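Local coordinates for Lys-gingipain catalytic subunit (Porphyromonas gingivalis, PDB 6I9A), which cleaves proteins after lysine as a calcium-binding cysteine endopeptidase of the C25 family, and may act as a virulence factor in periodontal disease, at residues 57-62 and 103-108; 111-116 and 332-337; 293-298 and 336-341. All coordinates share one frame; numbering follows the deposited sequence.

Contact 1 (57-62 and 103-108); sequences ASIKAF and LYYSAV
Tyr105 and Lys60 bury nearly equal areas where the short, weakly bonded helix 103-106 leans on the first turns of helix 56-72. The latter is the helix of the beta-alpha-beta crossover that leads from strand 40-46 to strand 79-83, passing over strand 14-20 of the same parallel sheet, and Tyr105 is a ring wedged against it. Its chi1 of -66° places CG beside the backbone N, and the ring runs from there along the helix surface. Lys60 CA lies at the ring edge, close to its plane, 3.9 Å from Tyr105 CD1, and Lys60 CB reaches the same ring carbon. The neighbouring ring carbon, Tyr105 CE1, meets Ile59 CG2 at 3.9 Å, the two side chains crossing obliquely. The rest of the ring is received by Leu80 and Leu82 of the sheet and by Ile63 one turn on, while its hydroxyl accepts a hydrogen bond from the backbone N of Gly91.

Lys60 solves a different problem, that of carrying a charge past the neighbouring backbone. Its CG is anti to the backbone N (chi1 -179°), which sends the chain toward helix 103-106, and a bend at chi3 (62°) then turns the tip aside to form a salt bridge with Glu92. On the way the methylenes lie alongside the backbone of Tyr104, and Lys60 CD also approaches Tyr104 CB at 4.1 Å. The Tyr104 ring leads away from this meeting, and its hydroxyl bonds to Glu355 and His351. The carbonyl of Tyr104 is met twice from helix 56-72: Tyr104 O accepts a hydrogen bond from His64 NE2 and has Lys60 CD 3.3 Å away.

Contact 2 (111-116 and 332-337); sequences DYFPEM and GNLAAT. With CA (calcium ion), chain G.
Phe113 and Thr337 approach from opposite directions, and the phenylalanine can be followed outward from a calcium site to helix 325-342. Its CB lies beside Asp111 OD1, and CG is anti to the carbonyl carbon (chi1 -67°), carrying the ring away from the metal. On one side, near CD2, the ring edge faces the carboxylate carbon of Asp111, which is in the plane of the ring. Near CE2, Tyr112 CE1 stands 3.7 Å above one face, offset toward the rim. Across the ring from CD2, the CE1 atom of Phe113 approaches Leu334 CD2 at 4.4 Å, and at the tip CZ meets Thr337 CG2 at 4.1 Å, both methyls coming in obliquely.

The loop behind this ring is a chelating loop in which alternate residues bind the calcium ion. Asp111 gives OD1, Phe113 its carbonyl O at 2.3 Å, and Glu115 both carboxylate oxygens. Two waters and Asp109 OD1 bring the ligands to seven. Asp111 OD1 does double duty, since Phe113 N bonds to it at 3.0 Å from above the carboxylate plane, closing an Asx turn that ties the backbone under the ring to the metal.

His6 stacks on the same ring and Trp354 meets it edge-to-face. On the helix side, Thr337 OG1 turns back to Asn333 O at 2.8 Å, reaching it from the face opposite to the backbone N of Thr337; OG1 is also bonded by Trp354 NE1. With the hydroxyl so engaged, CG2 is the branch presented to Phe113, and the Tyr112 hydroxyl comes within 4.3 Å of Thr337 CG2.

Contact 3 (293-298 and 336-341); sequences VGANAV and ATHAGN. With NA (sodium ion), chain F.
Ala295 and Ala339 bring their backbones to 4.8 Å between CA atoms, where the chain leaving helix 285-293 turns through Gly294, at a phi of 120°, and passes close by helix 325-342. The small side chains of Ala295 and Ala339 are consistent with so close an approach, and here the contact is carried almost wholly by one methyl group. Ala295 CB points at the helix and settles above its backbone, 3.7 Å from Ala339 N and equally near Ala339 CA. Beside them it meets the methyl of Ala339, with the two CB atoms 3.9 Å apart.

The third participant is His338, one residue earlier on the helix. Its chi1 of -172° swings the imidazole to the loop, and chi2 of 62° turns the CD2 side to Ala295. CD2 lies 3.7 Å from Ala295 CB, and the methyl sits at the ring edge, close to the ring plane, with the carbon CD2 as the atom touched. The Tyr3 ring meets His338 from elsewhere, at a steep angle between planes, and Ile342 adds to the cover over Ala295. The contact between the two segments thus rests on van der Waals contact, with one methyl as the probe, and polar anchors come from neighbouring parts of the chain: the Ala295 backbone is bonded to Ser309, and Asn296 N to Asn344 OD1.

Ser309 links this packing to a metal. Val293, at the last turn of helix 285-293, offers its carbonyl O to a sodium ion at 2.3 Å, and a water, Tyr174 OH, Thr308 OG1, Ser309 O and Asp314 OD2 complete the shell. The site is that of an ion held by the last carbonyl of a helix, a place where the helix dipole probably assists, and by side-chain and backbone oxygens of the loop that follows and of other parts of the domain.

In the fold
Contact 1 lies in the subdomain of the four-stranded parallel sheet and is only partly buried, which fits its mixture of aromatic packing with a lysine whose charge is paired at the margin. Contacts 2 and 3 are buried and held across their segments by van der Waals contact, and both use helix 325-342, sharing Ala336 and Thr337, with centres about 13 Å apart. Each has a metal on the loop side: calcium for 111-116, sodium for 293-298. Contact 1 touches contact 2 through Val108 N and Ser106 O, which bond to Glu115 OE2 and Glu115 N, whereas contacts 1 and 3 stay about 10 Å apart at their nearest atoms.

Contact 1 (57-62 and 103-108)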
# COMPACT_ATOMS: atom_id res chain seq x y z
N ALA A 57 13.82 -19.94 6.44
CA ALA A 57 14.87 -19.56 7.37
C ALA A 57 15.98 -18.73 6.71
O ALA A 57 16.42 -17.74 7.30
CB ALA A 57 15.48 -20.80 8.00
N SER A 58 16.43 -19.11 5.50
CA SER A 58 17.53 -18.39 4.87
C SER A 58 17.04 -17.01 4.42
O SER A 58 17.76 -16.03 4.58
CB SER A 58 18.10 -19.21 3.71
OG SER A 58 17.24 -19.27 2.57
N ILE A 59 15.84 -16.95 3.84
CA ILE A 59 15.34 -15.67 3.34
C ILE A 59 15.13 -14.71 4.50
O ILE A 59 15.50 -13.53 4.42
CB ILE A 59 14.03 -15.91 2.53
CG1 ILE A 59 14.34 -16.66 1.22
CG2 ILE A 59 13.29 -14.56 2.28
CD1 ILE A 59 13.12 -17.27 0.59
N LYS A 60 14.55 -15.20 5.61
CA LYS A 60 14.34 -14.36 6.77
C LYS A 60 15.70 -13.87 7.34
O LYS A 60 15.86 -12.68 7.68
CB LYS A 60 13.53 -15.13 7.82
CG LYS A 60 13.24 -14.32 9.09
CD LYS A 60 12.12 -15.05 9.96
CE LYS A 60 12.48 -16.39 10.46
NZ LYS A 60 11.42 -16.81 11.42
N ALA A 61 16.69 -14.79 7.46
CA ALA A 61 17.97 -14.37 8.03
C ALA A 61 18.61 -13.30 7.13
O ALA A 61 19.20 -12.35 7.65
CB ALA A 61 18.90 -15.56 8.18
N PHE A 62 18.50 -13.45 5.80
CA PHE A 62 19.03 -12.49 4.84
C PHE A 62 18.39 -11.12 5.05
O PHE A 62 19.07 -10.10 5.12
CB PHE A 62 18.78 -13.02 3.42
CG PHE A 62 19.19 -12.01 2.36
CD1 PHE A 62 20.53 -11.80 2.05
CD2 PHE A 62 18.23 -11.18 1.75
CE1 PHE A 62 20.90 -10.86 1.07
CE2 PHE A 62 18.61 -10.22 0.82
CZ PHE A 62 19.93 -10.07 0.48
N LEU A 103 4.70 -11.57 8.45
CA LEU A 103 5.15 -10.66 9.51
C LEU A 103 6.59 -10.89 9.90
O LEU A 103 7.31 -9.90 10.18
CB LEU A 103 4.27 -10.85 10.76
CG LEU A 103 4.67 -9.95 11.96
CD1 LEU A 103 4.56 -8.47 11.66
CD2 LEU A 103 3.84 -10.30 13.18
N TYR A 104 7.01 -12.16 9.99
CA TYR A 104 8.34 -12.42 10.58
C TYR A 104 9.49 -12.15 9.61
O TYR A 104 10.63 -12.08 10.06
CB TYR A 104 8.36 -13.81 11.18
CG TYR A 104 7.37 -13.82 12.34
CD1 TYR A 104 6.16 -14.51 12.25
CD2 TYR A 104 7.61 -13.04 13.47
CE1 TYR A 104 5.21 -14.44 13.27
CE2 TYR A 104 6.67 -12.96 14.49
CZ TYR A 104 5.47 -13.66 14.39
OH TYR A 104 4.52 -13.53 15.37
N TYR A 105 9.20 -11.87 8.35
CA TYR A 105 10.25 -11.30 7.49
C TYR A 105 10.53 -9.85 7.89
O TYR A 105 11.68 -9.41 7.84
CB TYR A 105 9.83 -11.32 6.02
CG TYR A 105 9.70 -12.72 5.44
CD1 TYR A 105 10.74 -13.65 5.53
CD2 TYR A 105 8.52 -13.12 4.80
CE1 TYR A 105 10.60 -14.94 5.02
CE2 TYR A 105 8.37 -14.41 4.28
CZ TYR A 105 9.42 -15.32 4.39
OH TYR A 105 9.28 -16.59 3.90
N SER A 106 9.48 -9.12 8.29
CA SER A 106 9.51 -7.67 8.62
C SER A 106 9.84 -7.39 10.08
O SER A 106 10.35 -6.30 10.37
CB SER A 106 8.16 -7.03 8.27
OG SER A 106 7.08 -7.30 9.15
N ALA A 107 9.55 -8.31 10.97
CA ALA A 107 9.70 -8.12 12.41
C ALA A 107 11.08 -8.61 12.76
O ALA A 107 11.31 -9.81 12.87
CB ALA A 107 8.60 -8.89 13.15
N VAL A 108 12.00 -7.67 12.91
CA VAL A 108 13.42 -8.02 13.05
C VAL A 108 13.85 -8.12 14.52
O VAL A 108 14.52 -9.10 14.91
CB VAL A 108 14.31 -7.04 12.28
CG1 VAL A 108 15.78 -7.41 12.40
CG2 VAL A 108 13.90 -6.95 10.82

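Contact 2 (111-116 and 332-337)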
# COMPACT_ATOMS: atom_id res chain seq x y z
N ASP A 111 9.89 -7.74 19.20
CA ASP A 111 8.46 -7.56 19.37
C ASP A 111 7.70 -7.95 18.09
O ASP A 111 8.27 -8.52 17.15
CB ASP A 111 8.20 -6.13 19.84
CG ASP A 111 8.45 -5.07 18.82
OD1 ASP A 111 8.63 -5.42 17.59
OD2 ASP A 111 8.45 -3.88 19.19
N TYR A 112 6.39 -7.65 18.06
CA TYR A 112 5.60 -8.04 16.88
C TYR A 112 5.33 -6.89 15.91
O TYR A 112 4.56 -7.03 14.95
CB TYR A 112 4.30 -8.77 17.25
CG TYR A 112 3.42 -8.03 18.24
CD1 TYR A 112 2.87 -6.79 17.93
CD2 TYR A 112 3.16 -8.57 19.50
CE1 TYR A 112 2.07 -6.10 18.84
CE2 TYR A 112 2.35 -7.90 20.41
CZ TYR A 112 1.81 -6.66 20.07
OH TYR A 112 1.01 -5.96 20.96
N PHE A 113 5.96 -5.73 16.16
CA PHE A 113 5.84 -4.61 15.26
C PHE A 113 6.86 -4.68 14.14
O PHE A 113 8.07 -4.81 14.43
CB PHE A 113 6.01 -3.28 15.97
CG PHE A 113 4.92 -2.95 16.95
CD1 PHE A 113 3.75 -2.34 16.53
CD2 PHE A 113 5.05 -3.29 18.29
CE1 PHE A 113 2.74 -2.01 17.45
CE2 PHE A 113 4.04 -2.97 19.21
CZ PHE A 113 2.89 -2.34 18.78
N PRO A 114 6.46 -4.59 12.89
CA PRO A 114 7.44 -4.61 11.80
C PRO A 114 8.44 -3.48 11.86
O PRO A 114 8.12 -2.35 12.29
CB PRO A 114 6.58 -4.42 10.53
CG PRO A 114 5.21 -4.91 10.95
CD PRO A 114 5.07 -4.48 12.39
N GLU A 115 9.64 -3.75 11.33
CA GLU A 115 10.69 -2.72 11.10
C GLU A 115 10.58 -2.08 9.74
O GLU A 115 11.20 -1.04 9.55
CB GLU A 115 12.08 -3.38 11.25
CG GLU A 115 12.62 -3.26 12.69
CD GLU A 115 11.68 -3.82 13.73
OE1 GLU A 115 11.02 -3.00 14.40
OE2 GLU A 115 11.57 -5.06 13.87
N MET A 116 9.86 -2.73 8.79
CA MET A 116 9.74 -2.29 7.43
C MET A 116 8.30 -2.43 6.97
O MET A 116 7.64 -3.41 7.38
CB MET A 116 10.62 -3.15 6.50
CG MET A 116 12.12 -2.96 6.75
SD MET A 116 13.14 -4.28 6.02
CE MET A 116 12.83 -5.61 7.23
N GLY A 332 -4.51 0.95 10.78
CA GLY A 332 -5.58 0.08 11.29
C GLY A 332 -5.08 -0.80 12.39
O GLY A 332 -5.70 -0.94 13.46
N ASN A 333 -3.90 -1.40 12.18
CA ASN A 333 -3.34 -2.26 13.22
C ASN A 333 -2.96 -1.48 14.46
O ASN A 333 -3.14 -2.01 15.57
CB ASN A 333 -2.15 -3.02 12.67
CG ASN A 333 -2.46 -4.07 11.63
OD1 ASN A 333 -3.62 -4.43 11.40
ND2 ASN A 333 -1.38 -4.54 10.97
N LEU A 334 -2.51 -0.22 14.31
CA LEU A 334 -2.23 0.59 15.49
C LEU A 334 -3.50 0.82 16.29
O LEU A 334 -3.48 0.77 17.51
CB LEU A 334 -1.65 1.95 15.10
CG LEU A 334 -0.23 1.99 14.55
CD1 LEU A 334 0.09 3.44 14.18
CD2 LEU A 334 0.79 1.52 15.61
N ALA A 335 -4.61 1.10 15.59
CA ALA A 335 -5.87 1.35 16.30
C ALA A 335 -6.32 0.09 17.05
O ALA A 335 -6.79 0.20 18.20
CB ALA A 335 -6.93 1.80 15.30
N ALA A 336 -6.22 -1.09 16.42
CA ALA A 336 -6.61 -2.31 17.11
C ALA A 336 -5.70 -2.52 18.34
O ALA A 336 -6.14 -3.06 19.36
CB ALA A 336 -6.50 -3.49 16.16
N THR A 337 -4.40 -2.12 18.23
CA THR A 337 -3.48 -2.28 19.34
C THR A 337 -3.85 -1.28 20.43
O THR A 337 -3.87 -1.63 21.64
CB THR A 337 -2.04 -2.03 18.84
OG1 THR A 337 -1.76 -2.96 17.76
CG2 THR A 337 -1.03 -2.31 19.93
CA CA G . 9.95 -4.76 15.76
O HOH W 1 9.37 -2.75 16.91
O HOH W 2 10.03 -7.18 15.58

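Contact 3 (293-298 and 336-341)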
# COMPACT_ATOMS: atom_id res chain seq x y z
N VAL A 293 -12.12 2.83 12.19
CA VAL A 293 -12.61 4.07 12.78
C VAL A 293 -11.69 4.68 13.82
O VAL A 293 -11.68 5.91 14.01
CB VAL A 293 -13.97 3.73 13.43
CG1 VAL A 293 -14.46 4.80 14.39
CG2 VAL A 293 -15.02 3.47 12.35
N GLY A 294 -10.97 3.81 14.55
CA GLY A 294 -10.16 4.21 15.70
C GLY A 294 -10.66 3.48 16.94
O GLY A 294 -11.78 2.94 16.99
N ALA A 295 -9.78 3.43 17.94
CA ALA A 295 -10.19 2.89 19.24
C ALA A 295 -11.22 3.81 19.91
O ALA A 295 -11.42 4.96 19.52
CB ALA A 295 -8.97 2.71 20.14
N ASN A 296 -11.84 3.27 20.97
CA ASN A 296 -12.94 3.97 21.72
C ASN A 296 -14.23 4.02 20.90
O ASN A 296 -15.18 4.66 21.31
CB ASN A 296 -12.58 5.36 22.27
CG ASN A 296 -12.00 5.28 23.65
OD1 ASN A 296 -12.34 4.37 24.44
ND2 ASN A 296 -11.07 6.20 23.95
N ALA A 297 -14.32 3.28 19.81
CA ALA A 297 -15.57 3.07 19.09
C ALA A 297 -16.42 2.11 19.92
O ALA A 297 -15.91 1.20 20.55
CB ALA A 297 -15.24 2.45 17.72
N VAL A 298 -17.73 2.36 19.94
CA VAL A 298 -18.68 1.57 20.73
C VAL A 298 -19.68 0.90 19.80
O VAL A 298 -20.18 1.52 18.84
CB VAL A 298 -19.36 2.51 21.75
CG1 VAL A 298 -20.52 1.82 22.45
CG2 VAL A 298 -18.34 3.03 22.76
N ALA A 336 -6.22 -1.09 16.42
CA ALA A 336 -6.61 -2.31 17.11
C ALA A 336 -5.70 -2.52 18.34
O ALA A 336 -6.14 -3.06 19.36
CB ALA A 336 -6.50 -3.49 16.16
N THR A 337 -4.40 -2.12 18.23
CA THR A 337 -3.48 -2.28 19.34
C THR A 337 -3.85 -1.28 20.43
O THR A 337 -3.87 -1.63 21.64
CB THR A 337 -2.04 -2.03 18.84
OG1 THR A 337 -1.76 -2.96 17.76
CG2 THR A 337 -1.03 -2.31 19.93
N HIS A 338 -4.10 -0.03 20.07
CA HIS A 338 -4.44 1.00 21.04
C HIS A 338 -5.69 0.61 21.81
O HIS A 338 -5.77 0.85 23.04
CB HIS A 338 -4.64 2.36 20.32
CG HIS A 338 -4.81 3.50 21.24
ND1 HIS A 338 -3.81 3.86 22.11
CD2 HIS A 338 -5.84 4.36 21.36
CE1 HIS A 338 -4.25 4.95 22.73
NE2 HIS A 338 -5.48 5.28 22.29
N ALA A 339 -6.69 0.02 21.14
CA ALA A 339 -7.92 -0.42 21.81
C ALA A 339 -7.61 -1.34 22.98
O ALA A 339 -8.16 -1.21 24.06
CB ALA A 339 -8.82 -1.09 20.78
N GLY A 340 -6.68 -2.30 22.75
CA GLY A 340 -6.26 -3.19 23.84
C GLY A 340 -5.57 -2.41 24.95
O GLY A 340 -5.79 -2.65 26.15
N ASN A 341 -4.71 -1.47 24.58
CA ASN A 341 -3.94 -0.71 25.57
C ASN A 341 -4.79 0.16 26.46
O ASN A 341 -4.41 0.42 27.61
CB ASN A 341 -2.92 0.20 24.88
CG ASN A 341 -1.79 -0.55 24.26
OD1 ASN A 341 -1.57 -1.73 24.54
ND2 ASN A 341 -1.07 0.07 23.32
NA NA F . -11.14 8.06 14.76
O HOH W 3 -10.34 10.21 15.60